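Local coordinates for Glyoxalase/bleomycin resistance protein/dioxygenase (Catenulispora acidiphila, PDB 4G6X), which belongs to the vicinal oxygen chelate superfamily and may act as a dioxygenase, at residues A[39-44]-A[138-142]; A[62-66]-A[76-80]. All blocks are in the same frame, centred on the assembly; numbering follows the deposited sequence.

Contact 1 of 2, residues A[39-44]-A[138-142]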
loop_
_atom_site.group_PDB
_atom_site.type_symbol
_atom_site.label_atom_id
_atom_site.label_comp_id
_atom_site.label_asym_id
_atom_site.label_seq_id
_atom_site.Cartn_x
_atom_site.Cartn_y
_atom_site.Cartn_z
ATOM N N LYS A 39 16.897 -5.871 9.088
ATOM C CA LYS A 39 16.712 -7.013 8.203
ATOM C C LYS A 39 15.973 -6.625 6.910
ATOM O O LYS A 39 16.355 -7.030 5.778
ATOM C CB LYS A 39 15.957 -8.159 8.912
ATOM C CG LYS A 39 15.675 -9.366 8.040
ATOM C CD LYS A 39 15.173 -10.612 8.799
ATOM C CE LYS A 39 13.978 -10.223 9.692
ATOM N NZ LYS A 39 13.370 -11.421 10.346
ATOM N N ALA A 40 14.918 -5.823 7.064
ATOM C CA ALA A 40 14.118 -5.429 5.915
ATOM C C ALA A 40 14.946 -4.586 4.932
ATOM O O ALA A 40 14.835 -4.806 3.708
ATOM C CB ALA A 40 12.904 -4.638 6.379
ATOM N N GLU A 41 15.719 -3.648 5.464
ATOM C CA GLU A 41 16.575 -2.836 4.579
ATOM C C GLU A 41 17.481 -3.742 3.742
ATOM O O GLU A 41 17.585 -3.587 2.510
ATOM C CB GLU A 41 17.428 -1.857 5.357
ATOM C CG GLU A 41 18.218 -0.991 4.380
ATOM C CD GLU A 41 19.092 0.053 5.028
ATOM O OE1 GLU A 41 19.080 0.192 6.255
ATOM O OE2 GLU A 41 19.828 0.724 4.273
ATOM N N SER A 42 18.136 -4.667 4.434
ATOM C CA SER A 42 19.049 -5.635 3.801
ATOM C C SER A 42 18.353 -6.470 2.734
ATOM O O SER A 42 18.914 -6.737 1.683
ATOM C CB SER A 42 19.608 -6.602 4.874
ATOM O OG SER A 42 20.322 -7.691 4.275
ATOM N N PHE A 43 17.166 -7.000 3.033
ATOM C CA PHE A 43 16.424 -7.815 2.086
ATOM C C PHE A 43 15.847 -7.064 0.875
ATOM O O PHE A 43 15.996 -7.471 -0.275
ATOM C CB PHE A 43 15.258 -8.551 2.783
ATOM C CG PHE A 43 14.589 -9.535 1.879
ATOM C CD1 PHE A 43 15.090 -10.839 1.779
ATOM C CD2 PHE A 43 13.465 -9.196 1.105
ATOM C CE1 PHE A 43 14.483 -11.741 0.913
ATOM C CE2 PHE A 43 12.873 -10.113 0.263
ATOM C CZ PHE A 43 13.363 -11.391 0.191
ATOM N N TYR A 44 15.185 -5.940 1.158
ATOM C CA TYR A 44 14.476 -5.219 0.133
ATOM C C TYR A 44 15.449 -4.562 -0.818
ATOM O O TYR A 44 15.145 -4.502 -1.987
ATOM C CB TYR A 44 13.505 -4.173 0.698
ATOM C CG TYR A 44 12.163 -4.847 1.106
ATOM C CD1 TYR A 44 12.034 -5.660 2.225
ATOM C CD2 TYR A 44 11.067 -4.754 0.277
ATOM C CE1 TYR A 44 10.826 -6.330 2.499
ATOM C CE2 TYR A 44 9.885 -5.388 0.525
ATOM C CZ TYR A 44 9.734 -6.177 1.680
ATOM O OH TYR A 44 8.544 -6.824 1.942
ATOM N N LEU A 138 6.780 -14.861 -2.834
ATOM C CA LEU A 138 8.013 -15.027 -2.075
ATOM C C LEU A 138 7.873 -14.614 -0.602
ATOM O O LEU A 138 6.959 -13.869 -0.246
ATOM C CB LEU A 138 9.205 -14.286 -2.735
ATOM C CG LEU A 138 9.107 -12.749 -2.792
ATOM C CD1 LEU A 138 9.767 -12.093 -1.592
ATOM C CD2 LEU A 138 9.815 -12.213 -4.036
ATOM N N ASP A 139 8.761 -15.189 0.228
ATOM C CA ASP A 139 8.861 -14.854 1.666
ATOM C C ASP A 139 9.875 -13.692 1.814
ATOM O O ASP A 139 11.073 -13.817 1.417
ATOM C CB ASP A 139 9.304 -16.099 2.411
ATOM C CG ASP A 139 9.535 -15.876 3.904
ATOM O OD1 ASP A 139 9.334 -14.788 4.444
ATOM O OD2 ASP A 139 9.951 -16.880 4.522
ATOM N N ASP A 140 9.427 -12.559 2.359
ATOM C CA ASP A 140 10.333 -11.434 2.554
ATOM C C ASP A 140 11.292 -11.519 3.729
ATOM O O ASP A 140 12.085 -10.584 3.955
ATOM C CB ASP A 140 9.611 -10.057 2.515
ATOM C CG ASP A 140 8.904 -9.718 3.771
ATOM O OD1 ASP A 140 8.764 -10.571 4.669
ATOM O OD2 ASP A 140 8.431 -8.549 3.881
ATOM N N THR A 141 11.213 -12.636 4.518
ATOM C CA THR A 141 11.970 -12.870 5.750
ATOM C C THR A 141 11.502 -12.066 6.956
ATOM O O THR A 141 12.024 -12.253 8.031
ATOM C CB THR A 141 13.517 -12.772 5.628
ATOM O OG1 THR A 141 13.978 -11.417 5.513
ATOM C CG2 THR A 141 14.025 -13.585 4.402
ATOM N N CYS A 142 10.582 -11.135 6.714
ATOM C CA CYS A 142 10.157 -10.123 7.676
ATOM C C CYS A 142 8.717 -10.337 8.190
ATOM O O CYS A 142 8.151 -9.412 8.786
ATOM C CB CYS A 142 10.252 -8.708 7.089
ATOM S SG CYS A 142 11.954 -8.293 6.611
#
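F43 sets one ring face against the backbone of D140, and with CG anti to the backbone N (chi1 -172°) the side chain leaves helix 37-46 straight for the turn after strand 134-139. Its CB lies beside the D140 carbonyl; CG comes closest to that oxygen, 3.4 Å from D140 O, which sits over the face, displaced toward the rim. CD1 approaches T141 OG1 obliquely, CE1 the T141 methyl. On the other flank CD2 lies 3.5 Å from D140 O, and CE2 faces D140 CA, whose CH-pi contact puts it 4.1 Å from the ring centroid; CZ meets D139 O obliquely and L138 CD1 at the ring edge. In this vicinal oxygen chelate fold, strand 134-139 belongs to the second four-stranded sheet. Two successive Asx turns follow: T141 N donates to D139 OD1, while D139 OD2 salt-bridges R122, and C142 N donates to D140 OD1. The other D140 oxygen, OD2, takes the Y44 hydroxyl through its anti lone pair (Y44 OH to D140 OD2, 2.6 Å), the carboxylate standing 79° to the ring. K39, bent at chi3, brings NZ to 2.8 Å from T141 O while also bridging to D35, and C142 SG rests 3.8 Å from A40 CB.

Contact 2 of 2, residues A[62-66]-A[76-80]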
loop_
_atom_site.group_PDB
_atom_site.type_symbol
_atom_site.label_atom_id
_atom_site.label_comp_id
_atom_site.label_asym_id
_atom_site.label_seq_id
_atom_site.Cartn_x
_atom_site.Cartn_y
_atom_site.Cartn_z
ATOM N N ARG A 62 12.882 4.065 12.619
ATOM C CA ARG A 62 13.164 4.882 11.491
ATOM C C ARG A 62 11.986 5.035 10.611
ATOM O O ARG A 62 11.221 4.091 10.388
ATOM C CB ARG A 62 14.230 4.183 10.625
ATOM C CG ARG A 62 15.504 3.946 11.354
ATOM C CD ARG A 62 16.073 2.610 10.976
ATOM N NE ARG A 62 16.751 2.696 9.706
ATOM C CZ ARG A 62 17.383 1.672 9.145
ATOM N NH1 ARG A 62 18.043 1.847 8.005
ATOM N NH2 ARG A 62 17.332 0.459 9.692
ATOM N N TRP A 63 11.920 6.216 9.956
ATOM C CA TRP A 63 11.142 6.352 8.757
ATOM C C TRP A 63 12.043 5.921 7.649
ATOM O O TRP A 63 12.995 6.590 7.351
ATOM C CB TRP A 63 10.756 7.835 8.540
ATOM C CG TRP A 63 10.008 8.086 7.257
ATOM C CD1 TRP A 63 10.521 8.483 6.018
ATOM C CD2 TRP A 63 8.578 7.974 7.049
ATOM N NE1 TRP A 63 9.516 8.603 5.104
ATOM C CE2 TRP A 63 8.332 8.323 5.658
ATOM C CE3 TRP A 63 7.499 7.695 7.881
ATOM C CZ2 TRP A 63 7.049 8.322 5.121
ATOM C CZ3 TRP A 63 6.208 7.693 7.327
ATOM C CH2 TRP A 63 5.991 8.016 5.993
ATOM N N LEU A 64 11.738 4.769 7.071
ATOM C CA LEU A 64 12.578 4.136 6.055
ATOM C C LEU A 64 11.746 3.813 4.836
ATOM O O LEU A 64 10.830 2.935 4.891
ATOM C CB LEU A 64 13.098 2.851 6.694
ATOM C CG LEU A 64 13.960 1.995 5.775
ATOM C CD1 LEU A 64 15.197 2.760 5.297
ATOM C CD2 LEU A 64 14.304 0.664 6.493
ATOM N N THR A 65 12.048 4.465 3.707
ATOM C CA THR A 65 11.348 4.158 2.503
ATOM C C THR A 65 12.352 3.724 1.450
ATOM O O THR A 65 13.496 4.153 1.467
ATOM C CB THR A 65 10.543 5.339 1.964
ATOM O OG1 THR A 65 11.458 6.413 1.712
ATOM C CG2 THR A 65 9.540 5.778 2.977
ATOM N N VAL A 66 11.862 2.906 0.530
ATOM C CA VAL A 66 12.614 2.514 -0.672
ATOM C C VAL A 66 11.836 2.789 -1.958
ATOM O O VAL A 66 10.628 2.994 -1.960
ATOM C CB VAL A 66 13.014 1.014 -0.587
ATOM C CG1 VAL A 66 13.897 0.733 0.641
ATOM C CG2 VAL A 66 11.813 0.078 -0.651
ATOM N N GLN A 76 6.846 5.471 -3.174
ATOM C CA GLN A 76 7.779 4.968 -2.179
ATOM C C GLN A 76 7.116 3.852 -1.361
ATOM O O GLN A 76 5.904 3.846 -1.222
ATOM C CB GLN A 76 8.170 6.080 -1.217
ATOM C CG GLN A 76 9.074 7.102 -1.855
ATOM C CD GLN A 76 9.373 8.279 -0.933
ATOM O OE1 GLN A 76 9.564 8.123 0.284
ATOM N NE2 GLN A 76 9.502 9.456 -1.531
ATOM N N LEU A 77 7.912 2.872 -0.960
ATOM C CA LEU A 77 7.489 1.797 -0.060
ATOM C C LEU A 77 8.111 2.037 1.305
ATOM O O LEU A 77 9.346 2.014 1.507
ATOM C CB LEU A 77 7.931 0.421 -0.617
ATOM C CG LEU A 77 7.860 -0.826 0.283
ATOM C CD1 LEU A 77 6.388 -1.146 0.502
ATOM C CD2 LEU A 77 8.634 -1.982 -0.363
ATOM N N LEU A 78 7.235 2.135 2.326
ATOM C CA LEU A 78 7.639 2.356 3.695
ATOM C C LEU A 78 7.783 0.989 4.352
ATOM O O LEU A 78 6.866 0.185 4.217
ATOM C CB LEU A 78 6.518 3.129 4.446
ATOM C CG LEU A 78 6.745 3.411 5.932
ATOM C CD1 LEU A 78 7.857 4.429 6.125
ATOM C CD2 LEU A 78 5.410 3.882 6.527
ATOM N N LEU A 79 8.939 0.745 4.946
ATOM C CA LEU A 79 9.250 -0.498 5.639
ATOM C C LEU A 79 9.048 -0.221 7.107
ATOM O O LEU A 79 9.945 0.253 7.793
ATOM C CB LEU A 79 10.658 -0.957 5.288
ATOM C CG LEU A 79 10.925 -1.159 3.799
ATOM C CD1 LEU A 79 12.397 -1.503 3.606
ATOM C CD2 LEU A 79 9.991 -2.179 3.175
ATOM N N GLU A 80 7.816 -0.403 7.583
ATOM C CA GLU A 80 7.516 0.117 8.928
ATOM C C GLU A 80 7.441 -0.928 10.012
ATOM O O GLU A 80 7.156 -2.086 9.707
ATOM C CB GLU A 80 6.298 1.019 8.951
ATOM C CG GLU A 80 5.032 0.341 8.771
ATOM C CD GLU A 80 3.799 1.283 8.844
ATOM O OE1 GLU A 80 3.445 1.898 9.878
ATOM O OE2 GLU A 80 3.151 1.334 7.803
HETATM O O HOH W 1 9.811 9.562 2.405
#
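L78 sets its CD1 methyl over the six-membered ring of W63, 3.6 Å from the centroid and only 9° off the ring normal, a CH-pi contact made squarely on the face. The indole reaches this place although its CB points away from strand 76-81: with CG anti to the backbone N (chi1 176°), the ring swings back over the neighbouring strand, and the two side chains cross at about a right angle. The same L78 methyl also meets the T65 methyl, L78 CD1 lying 3.8 Å from T65 CG2. On the sheet face of V66 and L77 a second apolar group forms: V66 CG2 runs beside L77 CD2, both side chains pointing the same way, while V66 CG1 crosses L79 CD1, which in turn touches L64 CD2. Y44 of helix 37-46 packs on L77 and L79.

Between the two faces the backbones pair antiparallel. L79 N donates almost linearly to L64 O (2.9 Å, 174°), and V66 and L77 form a hydrogen-bonded pair with both bonds made; T65 and L78 are the non-hydrogen-bonded pair between them.

At the polar edge the T65 hydroxyl donates to Q76 OE1, 2.9 Å from T65 OG1, from above the amide plane and not along a lone pair. A water bound at the indole edge accepts from W63 NE1 and donates to Q76 OE1 (water O to Q76 OE1, 2.6 Å). Two donors thus grip one amide oxygen and probably limit rotation of its amide group, and the water ties that amide to the indole. Such pairing is that of a beta hairpin, here the two central strands of the four-stranded sheet in one beta-alpha-beta-beta-beta unit of the vicinal oxygen chelate fold.

The centres of the two contacts lie about 12 Å apart; contact 1 includes most of helix 37-46, which also reaches the strands of contact 2. Along the chain, 39-44 comes first, then both strands of contact 2, and 138-142 last, so the local hairpin of contact 2 falls within the long span that contact 1 closes. One side of the helix meets the turn from the second four-stranded sheet; on another, Y44 CE2 lies 3.7 Å from L77 CD2. A salt bridge, E41 OE1 to R62 NH1 at 2.6 Å, also ties the helix to strand 61-67. The helix thus packs on the sheet that contains strands 61-67 and 76-81 and bonds to the turn after strand 134-139 of the other sheet.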